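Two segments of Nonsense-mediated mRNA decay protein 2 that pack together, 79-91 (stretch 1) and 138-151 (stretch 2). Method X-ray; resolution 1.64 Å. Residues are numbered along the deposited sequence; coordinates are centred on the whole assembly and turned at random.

Stretch 1, residues 79-91: CLLNVLNKNDDVI
Stretch 2 138-151: TRVKGNLRVFTELY

A small apolar core centred on Val146, flanked by two arginine-to-asparagine clusters and two bridging waters, joins a helix-loop-helix segment to one face of a long helix. The two stretches bury 578 Å² between them, both sides summed.

Stretch 2 is helical throughout, with phi/psi near -65/-42, apart from Leu150 at -77/-24, and regular i to i+4 backbone hydrogen bonds. Stretch 1 starts as the end of a helix, with Asn82 N hydrogen-bonded to Cys79 O at 3.2 Å. Asn82 (-110/13) leads into an extended loop: Val83 is at -58/133, Leu84 at -66/167, Asn85 at -88/73 and Lys86 at -135/126. Lys86 is the N-cap of a new helix, 87-91, and its O accepts from Val90 N at 3.1 Å. This helix runs at 46° to helix 138-151 in the same general direction, with a signed crossing angle of -46° and a closest axial approach of 10.8 Å. The register is set by three CA-CA pairs: Leu81 to Asn143 at 6.1 Å, Asn85 to Gly142 at 6.1 Å, and Val90 to Val146 at 6.5 Å.

Val146 (chi1 t) points toward stretch 1. Its CG1 lies 3.9 Å from Leu80 CD1. Its CG2 is 4.2 Å from both Val83 CB and Val90 CG2. Leu80 leaves its backbone sideways, with chi1 at -148° and chi2 p, and its end comes nearer; CD2 reaches Leu150 CD1 at 3.8 Å. Leu150 is m,t. These branched apolar side chains suit a place from which water is largely excluded. Gly142 has no side chain, and an ideal CB would fit there.

At one end, Arg139 extends with chi1 to chi3 all t and chi4 at 108°. Its NH2 donates a very short hydrogen bond to Asn82 OD1, 2.4 Å, and NH1 adds a weak one to Asn82 OD1, 3.1 Å. The asparagine lies near the guanidinium plane, where the N-H groups point. Leu81 O instead sits over one guanidinium face, 3.0 Å from Arg139 NH2, at an angle too poor for a hydrogen bond. Asn82 points away at CB, but chi1 m brings its end back.

Arg145 points toward stretch 1, with chi1 t, chi2 at -95°, chi3 t and chi4 at 93°. Its NH1 and NH2 both donate to Asn87 OD1, at 2.8 and 2.6 Å. Asn87 has chi1 m. On the helix itself, Arg145 NE makes a salt bridge to Glu149 OE2 at 3.0 Å. Glu149 is m,m. Val90 (chi1 t) covers one guanidinium face, with CG1 3.6 Å from Arg145 NE, and also packs at 3.7 Å from CG1 to Glu149 CG. Valine thus serves both the apolar core and the aliphatic part of Glu149.

Water 2 donates to Asn85 OD1 at 2.8 Å and accepts from Arg145 NH1 at 3.0 Å. Water 1 donates to Leu84 O at 3.1 Å and weakly to Gly142 O at 3.4 Å.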

ATOM      1  N   CYS A  79     -13.438  -8.112  -2.512  1.00 27.58           N
ATOM      2  CA  CYS A  79     -13.487  -7.088  -3.558  1.00 25.01           C
ATOM      3  C   CYS A  79     -12.424  -6.012  -3.364  1.00 27.23           C
ATOM      4  O   CYS A  79     -11.803  -5.566  -4.330  1.00 26.31           O
ATOM      5  CB  CYS A  79     -14.864  -6.433  -3.615  1.00 35.83           C
ATOM      6  SG  CYS A  79     -16.171  -7.570  -4.099  1.00 43.96           S
ATOM      7  N   LEU A  80     -12.230  -5.591  -2.116  1.00 26.79           N
ATOM      8  CA  LEU A  80     -11.280  -4.524  -1.816  1.00 26.00           C
ATOM      9  C   LEU A  80      -9.850  -4.956  -2.114  1.00 28.09           C
ATOM     10  O   LEU A  80      -9.047  -4.188  -2.653  1.00 25.73           O
ATOM     11  CB  LEU A  80     -11.401  -4.107  -0.350  1.00 26.38           C
ATOM     12  CG  LEU A  80     -11.110  -2.640  -0.067  1.00 32.74           C
ATOM     13  CD1 LEU A  80     -11.882  -1.765  -1.041  1.00 32.64           C
ATOM     14  CD2 LEU A  80     -11.498  -2.323   1.371  1.00 29.40           C
ATOM     15  N   LEU A  81      -9.535  -6.194  -1.758  1.00 23.14           N
ATOM     16  CA  LEU A  81      -8.191  -6.719  -1.958  1.00 26.24           C
ATOM     17  C   LEU A  81      -7.891  -6.902  -3.439  1.00 29.65           C
ATOM     18  O   LEU A  81      -6.733  -6.987  -3.836  1.00 24.68           O
ATOM     19  CB  LEU A  81      -8.010  -8.041  -1.210  1.00 27.91           C
ATOM     20  CG  LEU A  81      -7.970  -8.005   0.319  1.00 29.30           C
ATOM     21  CD1 LEU A  81      -7.988  -9.417   0.889  1.00 30.98           C
ATOM     22  CD2 LEU A  81      -6.735  -7.274   0.796  1.00 33.16           C
ATOM     23  N   ASN A  82      -8.938  -6.957  -4.258  1.00 27.89           N
ATOM     24  CA  ASN A  82      -8.773  -7.209  -5.682  1.00 28.20           C
ATOM     25  C   ASN A  82      -9.072  -6.005  -6.573  1.00 32.11           C
ATOM     26  O   ASN A  82      -9.197  -6.144  -7.789  1.00 38.57           O
ATOM     27  CB  ASN A  82      -9.639  -8.401  -6.108  1.00 28.05           C
ATOM     28  CG  ASN A  82      -9.148  -9.714  -5.526  1.00 35.76           C
ATOM     29  OD1 ASN A  82      -7.963 -10.042  -5.616  1.00 36.50           O
ATOM     30  ND2 ASN A  82     -10.056 -10.471  -4.925  1.00 43.21           N
ATOM     31  N   VAL A  83      -9.192  -4.825  -5.975  1.00 30.32           N
ATOM     32  CA  VAL A  83      -9.385  -3.605  -6.760  1.00 32.75           C
ATOM     33  C   VAL A  83      -8.218  -3.432  -7.730  1.00 36.11           C
ATOM     34  O   VAL A  83      -7.058  -3.579  -7.346  1.00 36.55           O
ATOM     35  CB  VAL A  83      -9.518  -2.356  -5.860  1.00 30.82           C
ATOM     36  CG1 VAL A  83      -9.649  -1.091  -6.702  1.00 36.43           C
ATOM     37  CG2 VAL A  83     -10.718  -2.491  -4.936  1.00 30.36           C
ATOM     38  N   LEU A  84      -8.531  -3.135  -8.987  1.00 36.41           N
ATOM     39  CA  LEU A  84      -7.505  -2.975 -10.014  1.00 44.14           C
ATOM     40  C   LEU A  84      -6.638  -1.755  -9.718  1.00 46.00           C
ATOM     41  O   LEU A  84      -6.982  -0.936  -8.861  1.00 46.72           O
ATOM     42  CB  LEU A  84      -8.165  -2.818 -11.383  1.00 42.90           C
ATOM     43  CG  LEU A  84      -9.212  -3.870 -11.749  1.00 43.18           C
ATOM     44  CD1 LEU A  84      -9.997  -3.447 -12.984  1.00 43.16           C
ATOM     45  CD2 LEU A  84      -8.555  -5.225 -11.968  1.00 48.05           C
ATOM     46  N   ASN A  85      -5.512  -1.629 -10.415  1.00 48.81           N
ATOM     47  CA  ASN A  85      -4.749  -0.389 -10.348  1.00 50.12           C
ATOM     48  C   ASN A  85      -5.260   0.589 -11.400  1.00 49.61           C
ATOM     49  O   ASN A  85      -4.622   0.824 -12.430  1.00 43.19           O
ATOM     50  CB  ASN A  85      -3.247  -0.621 -10.513  1.00 49.28           C
ATOM     51  CG  ASN A  85      -2.450   0.668 -10.402  1.00 53.39           C
ATOM     52  OD1 ASN A  85      -2.901   1.642  -9.794  1.00 54.47           O
ATOM     53  ND2 ASN A  85      -1.264   0.686 -11.003  1.00 56.53           N
ATOM     54  N   LYS A  86      -6.441   1.130 -11.137  1.00 37.72           N
ATOM     55  CA  LYS A  86      -7.040   2.137 -11.989  1.00 37.63           C
ATOM     56  C   LYS A  86      -7.563   3.208 -11.051  1.00 34.51           C
ATOM     57  O   LYS A  86      -8.292   2.906 -10.110  1.00 30.37           O
ATOM     58  CB  LYS A  86      -8.174   1.536 -12.826  1.00 40.61           C
ATOM     59  CG  LYS A  86      -7.727   0.436 -13.790  1.00 43.56           C
ATOM     60  CD  LYS A  86      -8.862  -0.015 -14.708  1.00 48.80           C
ATOM     61  CE  LYS A  86      -9.303   1.087 -15.670  1.00 50.13           C
ATOM     62  NZ  LYS A  86      -8.446   1.180 -16.890  1.00 48.46           N
ATOM     63  N   ASN A  87      -7.166   4.452 -11.281  1.00 30.58           N
ATOM     64  CA  ASN A  87      -7.521   5.517 -10.355  1.00 32.83           C
ATOM     65  C   ASN A  87      -9.026   5.677 -10.174  1.00 30.86           C
ATOM     66  O   ASN A  87      -9.494   5.959  -9.069  1.00 29.16           O
ATOM     67  CB  ASN A  87      -6.869   6.836 -10.764  1.00 35.54           C
ATOM     68  CG  ASN A  87      -5.369   6.820 -10.565  1.00 34.02           C
ATOM     69  OD1 ASN A  87      -4.863   6.160  -9.656  1.00 35.66           O
ATOM     70  ND2 ASN A  87      -4.646   7.537 -11.420  1.00 33.40           N
ATOM     71  N   ASP A  88      -9.780   5.473 -11.249  1.00 35.50           N
ATOM     72  CA  ASP A  88     -11.236   5.610 -11.195  1.00 36.33           C
ATOM     73  C   ASP A  88     -11.911   4.491 -10.405  1.00 33.18           C
ATOM     74  O   ASP A  88     -12.933   4.713  -9.749  1.00 34.42           O
ATOM     75  CB  ASP A  88     -11.824   5.702 -12.602  1.00 42.85           C
ATOM     76  CG  ASP A  88     -11.654   7.078 -13.215  1.00 51.24           C
ATOM     77  OD1 ASP A  88     -11.231   7.155 -14.387  1.00 54.96           O
ATOM     78  OD2 ASP A  88     -11.946   8.081 -12.524  1.00 56.60           O
ATOM     79  N   ASP A  89     -11.336   3.295 -10.468  1.00 32.16           N
ATOM     80  CA  ASP A  89     -11.858   2.164  -9.713  1.00 31.13           C
ATOM     81  C   ASP A  89     -11.591   2.334  -8.217  1.00 30.41           C
ATOM     82  O   ASP A  89     -12.439   2.010  -7.386  1.00 27.28           O
ATOM     83  CB  ASP A  89     -11.260   0.856 -10.224  1.00 35.22           C
ATOM     84  CG  ASP A  89     -11.766   0.488 -11.607  1.00 42.32           C
ATOM     85  OD1 ASP A  89     -12.439   1.332 -12.238  1.00 42.11           O
ATOM     86  OD2 ASP A  89     -11.490  -0.640 -12.061  1.00 42.27           O
ATOM     87  N   VAL A  90     -10.413   2.845  -7.880  1.00 26.82           N
ATOM     88  CA  VAL A  90     -10.088   3.171  -6.485  1.00 27.88           C
ATOM     89  C   VAL A  90     -11.074   4.187  -5.886  1.00 29.85           C
ATOM     90  O   VAL A  90     -11.549   4.016  -4.762  1.00 24.13           O
ATOM     91  CB  VAL A  90      -8.618   3.665  -6.357  1.00 25.54           C
ATOM     92  CG1 VAL A  90      -8.326   4.146  -4.957  1.00 25.86           C
ATOM     93  CG2 VAL A  90      -7.649   2.553  -6.745  1.00 32.25           C
ATOM     94  N   ILE A  91     -11.400   5.234  -6.638  1.00 28.09           N
ATOM     95  CA  ILE A  91     -12.364   6.229  -6.162  1.00 27.02           C
ATOM     96  C   ILE A  91     -13.733   5.615  -5.885  1.00 32.23           C
ATOM     97  O   ILE A  91     -14.367   5.917  -4.870  1.00 30.32           O
ATOM     98  CB  ILE A  91     -12.510   7.404  -7.153  1.00 31.01           C
ATOM     99  CG1 ILE A  91     -11.373   8.396  -6.945  1.00 37.17           C
ATOM    100  CG2 ILE A  91     -13.834   8.123  -6.976  1.00 32.30           C
ATOM    101  CD1 ILE A  91     -10.757   8.869  -8.229  1.00 45.19           C
ATOM    102  N   THR A 138       3.488  -6.048  -6.873  1.00 14.56           N
ATOM    103  CA  THR A 138       2.416  -5.300  -7.539  1.00 19.33           C
ATOM    104  C   THR A 138       1.113  -5.358  -6.749  1.00 18.67           C
ATOM    105  O   THR A 138       0.420  -4.346  -6.591  1.00 17.75           O
ATOM    106  CB  THR A 138       2.191  -5.830  -8.969  1.00 19.76           C
ATOM    107  OG1 THR A 138       3.342  -5.517  -9.760  1.00 23.62           O
ATOM    108  CG2 THR A 138       0.953  -5.194  -9.600  1.00 24.70           C
ATOM    109  N   ARG A 139       0.790  -6.529  -6.217  1.00 16.46           N
ATOM    110  CA  ARG A 139      -0.436  -6.682  -5.448  1.00 17.43           C
ATOM    111  C   ARG A 139      -0.372  -5.871  -4.151  1.00 18.04           C
ATOM    112  O   ARG A 139      -1.317  -5.166  -3.804  1.00 17.83           O
ATOM    113  CB  ARG A 139      -0.698  -8.156  -5.148  1.00 17.61           C
ATOM    114  CG  ARG A 139      -1.947  -8.364  -4.327  1.00 25.02           C
ATOM    115  CD  ARG A 139      -2.508  -9.765  -4.467  1.00 34.46           C
ATOM    116  NE  ARG A 139      -3.866  -9.821  -3.933  1.00 47.87           N
ATOM    117  CZ  ARG A 139      -4.961  -9.930  -4.676  1.00 39.10           C
ATOM    118  NH1 ARG A 139      -4.874 -10.016  -6.000  1.00 43.43           N
ATOM    119  NH2 ARG A 139      -6.148  -9.969  -4.089  1.00 42.33           N
ATOM    120  N   VAL A 140       0.753  -5.969  -3.456  1.00 13.61           N
ATOM    121  CA  VAL A 140       0.958  -5.238  -2.197  1.00 14.21           C
ATOM    122  C   VAL A 140       0.818  -3.738  -2.402  1.00 16.27           C
ATOM    123  O   VAL A 140       0.209  -3.053  -1.575  1.00 16.55           O
ATOM    124  CB  VAL A 140       2.340  -5.558  -1.599  1.00 18.94           C
ATOM    125  CG1 VAL A 140       2.709  -4.535  -0.501  1.00 24.15           C
ATOM    126  CG2 VAL A 140       2.325  -6.952  -1.029  1.00 18.26           C
ATOM    127  N   LYS A 141       1.367  -3.236  -3.504  1.00 15.84           N
ATOM    128  CA  LYS A 141       1.334  -1.807  -3.790  1.00 13.97           C
ATOM    129  C   LYS A 141      -0.091  -1.361  -4.025  1.00 13.27           C
ATOM    130  O   LYS A 141      -0.482  -0.287  -3.582  1.00 15.65           O
ATOM    131  CB  LYS A 141       2.213  -1.458  -5.008  1.00 14.14           C
ATOM    132  CG  LYS A 141       3.697  -1.646  -4.735  1.00 18.69           C
ATOM    133  CD  LYS A 141       4.577  -1.070  -5.845  1.00 24.26           C
ATOM    134  CE  LYS A 141       4.175  -1.554  -7.213  1.00 29.81           C
ATOM    135  NZ  LYS A 141       5.239  -1.237  -8.223  1.00 35.38           N
ATOM    136  N   GLY A 142      -0.868  -2.179  -4.720  1.00 16.25           N
ATOM    137  CA  GLY A 142      -2.278  -1.870  -4.928  1.00 16.81           C
ATOM    138  C   GLY A 142      -3.053  -1.863  -3.624  1.00 15.11           C
ATOM    139  O   GLY A 142      -3.893  -0.986  -3.380  1.00 17.05           O
ATOM    140  N   ASN A 143      -2.797  -2.868  -2.794  1.00 14.57           N
ATOM    141  CA  ASN A 143      -3.434  -2.942  -1.487  1.00 14.88           C
ATOM    142  C   ASN A 143      -3.042  -1.762  -0.608  1.00 15.21           C
ATOM    143  O   ASN A 143      -3.879  -1.208   0.110  1.00 14.79           O
ATOM    144  CB  ASN A 143      -3.080  -4.260  -0.795  1.00 13.81           C
ATOM    145  CG  ASN A 143      -3.691  -5.467  -1.496  1.00 20.61           C
ATOM    146  OD1 ASN A 143      -4.687  -5.339  -2.215  1.00 25.98           O
ATOM    147  ND2 ASN A 143      -3.114  -6.639  -1.270  1.00 15.57           N
ATOM    148  N   LEU A 144      -1.772  -1.377  -0.664  1.00 14.37           N
ATOM    149  CA  LEU A 144      -1.315  -0.224   0.108  1.00 11.79           C
ATOM    150  C   LEU A 144      -1.983   1.047  -0.386  1.00 16.36           C
ATOM    151  O   LEU A 144      -2.351   1.912   0.402  1.00 16.46           O
ATOM    152  CB  LEU A 144       0.219  -0.089   0.012  1.00 14.78           C
ATOM    153  CG  LEU A 144       0.880   1.135   0.655  1.00 12.66           C
ATOM    154  CD1 LEU A 144       0.715   1.099   2.180  1.00 16.96           C
ATOM    155  CD2 LEU A 144       2.351   1.171   0.273  1.00 14.49           C
ATOM    156  N   ARG A 145      -2.170   1.153  -1.698  1.00 15.33           N
ATOM    157  CA  ARG A 145      -2.758   2.374  -2.244  1.00 16.35           C
ATOM    158  C   ARG A 145      -4.194   2.514  -1.765  1.00 21.09           C
ATOM    159  O   ARG A 145      -4.616   3.582  -1.293  1.00 17.33           O
ATOM    160  CB  ARG A 145      -2.700   2.343  -3.772  1.00 18.38           C
ATOM    161  CG  ARG A 145      -3.065   3.663  -4.429  1.00 23.38           C
ATOM    162  CD  ARG A 145      -4.512   3.704  -4.826  1.00 28.22           C
ATOM    163  NE  ARG A 145      -4.876   5.014  -5.365  1.00 30.82           N
ATOM    164  CZ  ARG A 145      -4.840   5.316  -6.657  1.00 35.69           C
ATOM    165  NH1 ARG A 145      -4.459   4.401  -7.541  1.00 31.99           N
ATOM    166  NH2 ARG A 145      -5.190   6.529  -7.064  1.00 38.30           N
ATOM    167  N   VAL A 146      -4.938   1.421  -1.862  1.00 16.03           N
ATOM    168  CA  VAL A 146      -6.344   1.414  -1.461  1.00 16.68           C
ATOM    169  C   VAL A 146      -6.484   1.670   0.037  1.00 17.11           C
ATOM    170  O   VAL A 146      -7.364   2.422   0.469  1.00 17.55           O
ATOM    171  CB  VAL A 146      -7.032   0.093  -1.881  1.00 19.12           C
ATOM    172  CG1 VAL A 146      -8.390  -0.052  -1.201  1.00 21.64           C
ATOM    173  CG2 VAL A 146      -7.184   0.047  -3.410  1.00 21.19           C
ATOM    174  N   PHE A 147      -5.615   1.037   0.823  1.00 13.96           N
ATOM    175  CA  PHE A 147      -5.610   1.266   2.260  1.00 12.90           C
ATOM    176  C   PHE A 147      -5.445   2.742   2.558  1.00 17.82           C
ATOM    177  O   PHE A 147      -6.162   3.299   3.390  1.00 15.37           O
ATOM    178  CB  PHE A 147      -4.492   0.510   2.965  1.00 14.37           C
ATOM    179  CG  PHE A 147      -4.378   0.873   4.414  1.00 12.29           C
ATOM    180  CD1 PHE A 147      -5.114   0.184   5.361  1.00 18.96           C
ATOM    181  CD2 PHE A 147      -3.561   1.917   4.822  1.00 15.44           C
ATOM    182  CE1 PHE A 147      -5.046   0.535   6.706  1.00 16.29           C
ATOM    183  CE2 PHE A 147      -3.489   2.271   6.163  1.00 21.17           C
ATOM    184  CZ  PHE A 147      -4.234   1.566   7.103  1.00 20.22           C
ATOM    185  N   THR A 148      -4.482   3.361   1.884  1.00 15.69           N
ATOM    186  CA  THR A 148      -4.126   4.742   2.174  1.00 15.19           C
ATOM    187  C   THR A 148      -5.249   5.702   1.788  1.00 15.81           C
ATOM    188  O   THR A 148      -5.516   6.676   2.511  1.00 16.25           O
ATOM    189  CB  THR A 148      -2.792   5.121   1.514  1.00 13.85           C
ATOM    190  OG1 THR A 148      -1.793   4.199   1.958  1.00 15.55           O
ATOM    191  CG2 THR A 148      -2.358   6.511   1.957  1.00 12.76           C
ATOM    192  N   GLU A 149      -5.929   5.411   0.685  1.00 14.04           N
ATOM    193  CA  GLU A 149      -7.035   6.259   0.255  1.00 16.73           C
ATOM    194  C   GLU A 149      -8.160   6.196   1.287  1.00 21.89           C
ATOM    195  O   GLU A 149      -8.824   7.211   1.569  1.00 16.54           O
ATOM    196  CB  GLU A 149      -7.566   5.845  -1.121  1.00 21.82           C
ATOM    197  CG  GLU A 149      -6.564   5.901  -2.274  1.00 23.37           C
ATOM    198  CD  GLU A 149      -6.200   7.311  -2.722  1.00 34.56           C
ATOM    199  OE1 GLU A 149      -6.635   8.300  -2.086  1.00 34.45           O
ATOM    200  OE2 GLU A 149      -5.461   7.423  -3.725  1.00 33.82           O
ATOM    201  N   LEU A 150      -8.366   5.014   1.870  1.00 16.89           N
ATOM    202  CA  LEU A 150      -9.398   4.853   2.903  1.00 13.37           C
ATOM    203  C   LEU A 150      -8.966   5.410   4.256  1.00 18.07           C
ATOM    204  O   LEU A 150      -9.805   5.752   5.105  1.00 17.91           O
ATOM    205  CB  LEU A 150      -9.809   3.381   3.052  1.00 16.91           C
ATOM    206  CG  LEU A 150     -10.593   2.847   1.864  1.00 20.15           C
ATOM    207  CD1 LEU A 150     -10.660   1.319   1.931  1.00 18.15           C
ATOM    208  CD2 LEU A 150     -11.997   3.452   1.868  1.00 18.95           C
ATOM    209  N   TYR A 151      -7.661   5.474   4.464  1.00 15.56           N
ATOM    210  CA  TYR A 151      -7.122   6.137   5.635  1.00 14.96           C
ATOM    211  C   TYR A 151      -7.402   7.628   5.515  1.00 18.46           C
ATOM    212  O   TYR A 151      -7.840   8.266   6.476  1.00 15.99           O
ATOM    213  CB  TYR A 151      -5.608   5.876   5.759  1.00 16.94           C
ATOM    214  CG  TYR A 151      -4.964   6.796   6.775  1.00 13.69           C
ATOM    215  CD1 TYR A 151      -4.928   6.457   8.116  1.00 15.70           C
ATOM    216  CD2 TYR A 151      -4.415   8.016   6.391  1.00 15.82           C
ATOM    217  CE1 TYR A 151      -4.369   7.312   9.047  1.00 14.19           C
ATOM    218  CE2 TYR A 151      -3.862   8.873   7.310  1.00 16.60           C
ATOM    219  CZ  TYR A 151      -3.834   8.521   8.634  1.00 13.95           C
ATOM    220  OH  TYR A 151      -3.257   9.377   9.547  1.00 16.67           O
TER
HETATM  221  O   HOH W   1      -5.195  -0.424  -6.435  1.00 37.44           O
HETATM  222  O   HOH W   2      -3.725   1.525  -7.125  1.00 39.37           O